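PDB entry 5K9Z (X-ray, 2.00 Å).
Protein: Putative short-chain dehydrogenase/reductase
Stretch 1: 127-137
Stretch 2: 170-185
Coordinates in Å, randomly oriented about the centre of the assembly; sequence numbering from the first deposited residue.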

# COMPACT_ATOMS: atom_id res chain seq x y z
N GLY C 127 -10.00 -23.38 3.44
CA GLY C 127 -9.33 -23.86 2.24
C GLY C 127 -7.82 -23.96 2.42
O GLY C 127 -7.20 -24.92 1.97
N ILE C 128 -7.21 -22.97 3.05
CA ILE C 128 -5.77 -23.06 3.30
C ILE C 128 -5.49 -24.23 4.24
O ILE C 128 -4.60 -25.06 3.99
CB ILE C 128 -5.22 -21.74 3.86
CG1 ILE C 128 -5.36 -20.61 2.82
CG2 ILE C 128 -3.72 -21.90 4.27
CD1 ILE C 128 -5.00 -19.26 3.37
N LYS C 129 -6.27 -24.33 5.31
CA LYS C 129 -6.04 -25.39 6.28
C LYS C 129 -6.08 -26.77 5.62
O LYS C 129 -5.13 -27.55 5.74
CB LYS C 129 -7.08 -25.30 7.40
CG LYS C 129 -7.06 -26.49 8.36
CD LYS C 129 -8.11 -26.29 9.44
CE LYS C 129 -8.30 -27.55 10.29
NZ LYS C 129 -9.38 -27.33 11.30
N HIS C 130 -7.15 -27.07 4.89
CA HIS C 130 -7.30 -28.44 4.39
C HIS C 130 -6.48 -28.70 3.13
O HIS C 130 -5.97 -29.82 2.97
CB HIS C 130 -8.78 -28.75 4.21
CG HIS C 130 -9.50 -28.80 5.52
ND1 HIS C 130 -9.45 -29.91 6.34
CD2 HIS C 130 -10.17 -27.85 6.20
CE1 HIS C 130 -10.11 -29.66 7.46
NE2 HIS C 130 -10.56 -28.42 7.40
N ALA C 131 -6.31 -27.72 2.25
CA ALA C 131 -5.38 -27.92 1.14
C ALA C 131 -3.96 -28.17 1.65
O ALA C 131 -3.25 -29.05 1.15
CB ALA C 131 -5.40 -26.71 0.19
N ALA C 132 -3.54 -27.42 2.67
CA ALA C 132 -2.19 -27.58 3.20
C ALA C 132 -2.00 -28.96 3.81
O ALA C 132 -0.91 -29.54 3.70
CB ALA C 132 -1.90 -26.48 4.22
N ARG C 133 -3.03 -29.50 4.48
CA ARG C 133 -2.95 -30.85 5.01
C ARG C 133 -2.59 -31.85 3.92
O ARG C 133 -1.79 -32.76 4.14
CB ARG C 133 -4.27 -31.25 5.67
CG ARG C 133 -4.51 -30.67 7.04
CD ARG C 133 -5.87 -31.16 7.60
NE ARG C 133 -6.06 -30.71 8.97
CZ ARG C 133 -7.04 -31.13 9.78
NH1 ARG C 133 -7.93 -32.02 9.34
NH2 ARG C 133 -7.12 -30.66 11.02
N ALA C 134 -3.20 -31.72 2.75
CA ALA C 134 -2.84 -32.62 1.66
C ALA C 134 -1.44 -32.30 1.12
O ALA C 134 -0.68 -33.20 0.75
CB ALA C 134 -3.89 -32.55 0.55
N MET C 135 -1.09 -31.02 1.09
CA MET C 135 0.09 -30.60 0.35
C MET C 135 1.38 -30.81 1.13
O MET C 135 2.41 -31.14 0.52
CB MET C 135 -0.04 -29.14 -0.09
CG MET C 135 -1.09 -28.97 -1.18
SD MET C 135 -1.39 -27.23 -1.50
CE MET C 135 -2.61 -27.31 -2.81
N VAL C 136 1.37 -30.61 2.45
CA VAL C 136 2.61 -30.81 3.19
C VAL C 136 3.06 -32.26 3.10
O VAL C 136 4.26 -32.55 3.17
CB VAL C 136 2.51 -30.34 4.67
CG1 VAL C 136 2.21 -28.85 4.74
CG2 VAL C 136 1.48 -31.15 5.43
N LYS C 137 2.12 -33.19 2.91
CA LYS C 137 2.50 -34.58 2.68
C LYS C 137 3.24 -34.75 1.35
O LYS C 137 4.21 -35.50 1.27
CB LYS C 137 1.27 -35.49 2.72
CG LYS C 137 0.57 -35.58 4.07
CD LYS C 137 -0.64 -36.51 3.99
CE LYS C 137 -1.38 -36.60 5.31
NZ LYS C 137 -0.67 -37.48 6.28
N GLY C 170 -3.52 -10.96 4.96
CA GLY C 170 -2.75 -11.29 6.16
C GLY C 170 -2.62 -12.80 6.38
O GLY C 170 -1.55 -13.30 6.73
N LEU C 171 -3.71 -13.53 6.18
CA LEU C 171 -3.66 -14.98 6.31
C LEU C 171 -2.77 -15.59 5.24
O LEU C 171 -2.05 -16.56 5.49
CB LEU C 171 -5.07 -15.56 6.21
CG LEU C 171 -5.22 -17.06 6.36
CD1 LEU C 171 -4.57 -17.55 7.65
CD2 LEU C 171 -6.69 -17.37 6.35
N THR C 172 -2.81 -15.04 4.02
CA THR C 172 -1.90 -15.46 2.96
C THR C 172 -0.44 -15.35 3.41
O THR C 172 0.34 -16.30 3.27
CB THR C 172 -2.13 -14.62 1.70
OG1 THR C 172 -3.44 -14.88 1.17
CG2 THR C 172 -1.09 -14.98 0.65
N ARG C 173 -0.07 -14.20 3.96
CA ARG C 173 1.30 -13.98 4.42
C ARG C 173 1.63 -14.87 5.60
O ARG C 173 2.75 -15.38 5.71
CB ARG C 173 1.48 -12.52 4.81
CG ARG C 173 1.35 -11.55 3.65
CD ARG C 173 1.10 -10.15 4.14
NE ARG C 173 1.05 -9.19 3.03
CZ ARG C 173 0.79 -7.91 3.19
NH1 ARG C 173 0.54 -7.43 4.40
NH2 ARG C 173 0.78 -7.09 2.14
N SER C 174 0.68 -15.03 6.52
CA SER C 174 0.92 -15.79 7.74
C SER C 174 1.11 -17.26 7.41
O SER C 174 2.07 -17.90 7.86
CB SER C 174 -0.26 -15.59 8.70
OG SER C 174 0.03 -16.10 9.98
N ALA C 175 0.20 -17.81 6.60
CA ALA C 175 0.31 -19.21 6.20
C ALA C 175 1.59 -19.47 5.43
O ALA C 175 2.23 -20.52 5.60
CB ALA C 175 -0.91 -19.62 5.37
N ALA C 176 1.98 -18.54 4.56
CA ALA C 176 3.22 -18.72 3.81
C ALA C 176 4.40 -18.88 4.75
O ALA C 176 5.29 -19.70 4.51
CB ALA C 176 3.44 -17.55 2.84
N SER C 177 4.42 -18.12 5.85
CA SER C 177 5.56 -18.20 6.77
C SER C 177 5.62 -19.55 7.45
O SER C 177 6.73 -20.02 7.79
CB SER C 177 5.50 -17.09 7.82
OG SER C 177 4.50 -17.34 8.80
N GLU C 178 4.47 -20.21 7.66
CA GLU C 178 4.52 -21.58 8.17
C GLU C 178 4.88 -22.58 7.09
O GLU C 178 5.75 -23.44 7.29
CB GLU C 178 3.18 -22.00 8.80
CG GLU C 178 3.27 -23.49 9.27
CD GLU C 178 2.00 -24.03 9.93
OE1 GLU C 178 1.11 -23.25 10.32
OE2 GLU C 178 1.92 -25.27 10.07
N LEU C 179 4.24 -22.47 5.92
CA LEU C 179 4.27 -23.57 4.97
C LEU C 179 5.46 -23.55 4.02
O LEU C 179 5.76 -24.58 3.40
CB LEU C 179 2.98 -23.58 4.15
CG LEU C 179 1.72 -23.88 4.97
CD1 LEU C 179 0.49 -23.64 4.13
CD2 LEU C 179 1.76 -25.31 5.54
N ALA C 180 6.15 -22.42 3.89
CA ALA C 180 7.27 -22.34 2.95
C ALA C 180 8.33 -23.40 3.19
O ALA C 180 8.69 -24.09 2.22
CB ALA C 180 7.86 -20.93 2.99
N PRO C 181 8.85 -23.63 4.39
CA PRO C 181 9.85 -24.71 4.55
C PRO C 181 9.30 -26.09 4.27
O PRO C 181 10.09 -27.03 4.15
CB PRO C 181 10.33 -24.56 6.00
CG PRO C 181 9.28 -23.73 6.68
CD PRO C 181 8.67 -22.86 5.64
N ARG C 182 7.97 -26.26 4.21
CA ARG C 182 7.36 -27.53 3.84
C ARG C 182 7.22 -27.68 2.33
O ARG C 182 6.68 -28.70 1.88
CB ARG C 182 5.98 -27.69 4.50
CG ARG C 182 5.90 -27.30 5.98
CD ARG C 182 6.60 -28.29 6.91
NE ARG C 182 6.04 -29.65 6.83
CZ ARG C 182 5.02 -30.09 7.57
NH1 ARG C 182 4.42 -29.29 8.45
NH2 ARG C 182 4.60 -31.34 7.44
N GLY C 183 7.69 -26.71 1.54
CA GLY C 183 7.59 -26.78 0.11
C GLY C 183 6.29 -26.28 -0.49
O GLY C 183 6.06 -26.48 -1.69
N VAL C 184 5.43 -25.62 0.29
CA VAL C 184 4.09 -25.22 -0.16
C VAL C 184 4.05 -23.70 -0.22
O VAL C 184 4.35 -23.03 0.78
CB VAL C 184 2.99 -25.77 0.76
CG1 VAL C 184 1.61 -25.33 0.27
CG2 VAL C 184 3.06 -27.29 0.83
N ARG C 185 3.64 -23.16 -1.37
CA ARG C 185 3.55 -21.73 -1.56
C ARG C 185 2.13 -21.24 -1.33
O ARG C 185 1.17 -21.98 -1.54
CB ARG C 185 4.00 -21.32 -2.97
CG ARG C 185 5.47 -21.56 -3.27
CD ARG C 185 5.83 -20.97 -4.64
NE ARG C 185 5.19 -21.70 -5.72
CZ ARG C 185 4.30 -21.17 -6.55
NH1 ARG C 185 3.95 -19.89 -6.45
NH2 ARG C 185 3.77 -21.93 -7.50
O HOH W 1 6.52 -31.25 3.44

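The contact joins helix 127-137 to helix 170-179 and the turn and strand that follow it. The two helices run in nearly the same direction, 22° apart, with axes 11.6 Å apart at closest approach. No direct hydrogen bond crosses between the stretches; the packing is almost wholly apolar.

Ile128, Ala132 and Val136, at four-residue steps, and Met135 beside Val136 supply the first side. All four CA-to-CB bonds point toward the other stretch. Ile128 is in the m,t rotamer. This extends CD1 to Leu171 CG (3.7 Å), while CG2 rests on Ala175 CB (3.8 Å). Leu171 answers with the t,p rotamer. Ala132 and Ala175 have no rotamer to choose.

Leu179, in the m,t rotamer, spans two residues of the first helix. Its CD1 lies 3.7 Å from Ala132 CB, and its CD2 lies 3.7 Å from Val136 CG1. Leu179 CD2 also lies 4.1 Å from Ala132 CB, touching both residues.

Val184 follows the turn at Gly183, whose phi of 86° suits glycine. With chi1 at 179°, Val184 places CG2 against Met135 CB (3.7 Å). Met135 SD also lies 4.0 Å from Val184 CG1. The Met135 chain is extended (m,t,t), and its end leads away.

Arg182 is folded rather than extended: chi1, chi2 and chi3 are all m. The fold carries the guanidinium back to Val136, with NH2 3.6 Å from Val136 CB. Val136 CB lies over one face of the planar group, so the approach is a packing contact and leaves the polar edge free of it.

One water links the backbones here. It donates to Val136 O (2.6 Å from the water O) and to Arg182 O (3.0 Å from the water O). This bridge lies where the CA atoms of Val136 and Arg182 come within 5.8 Å.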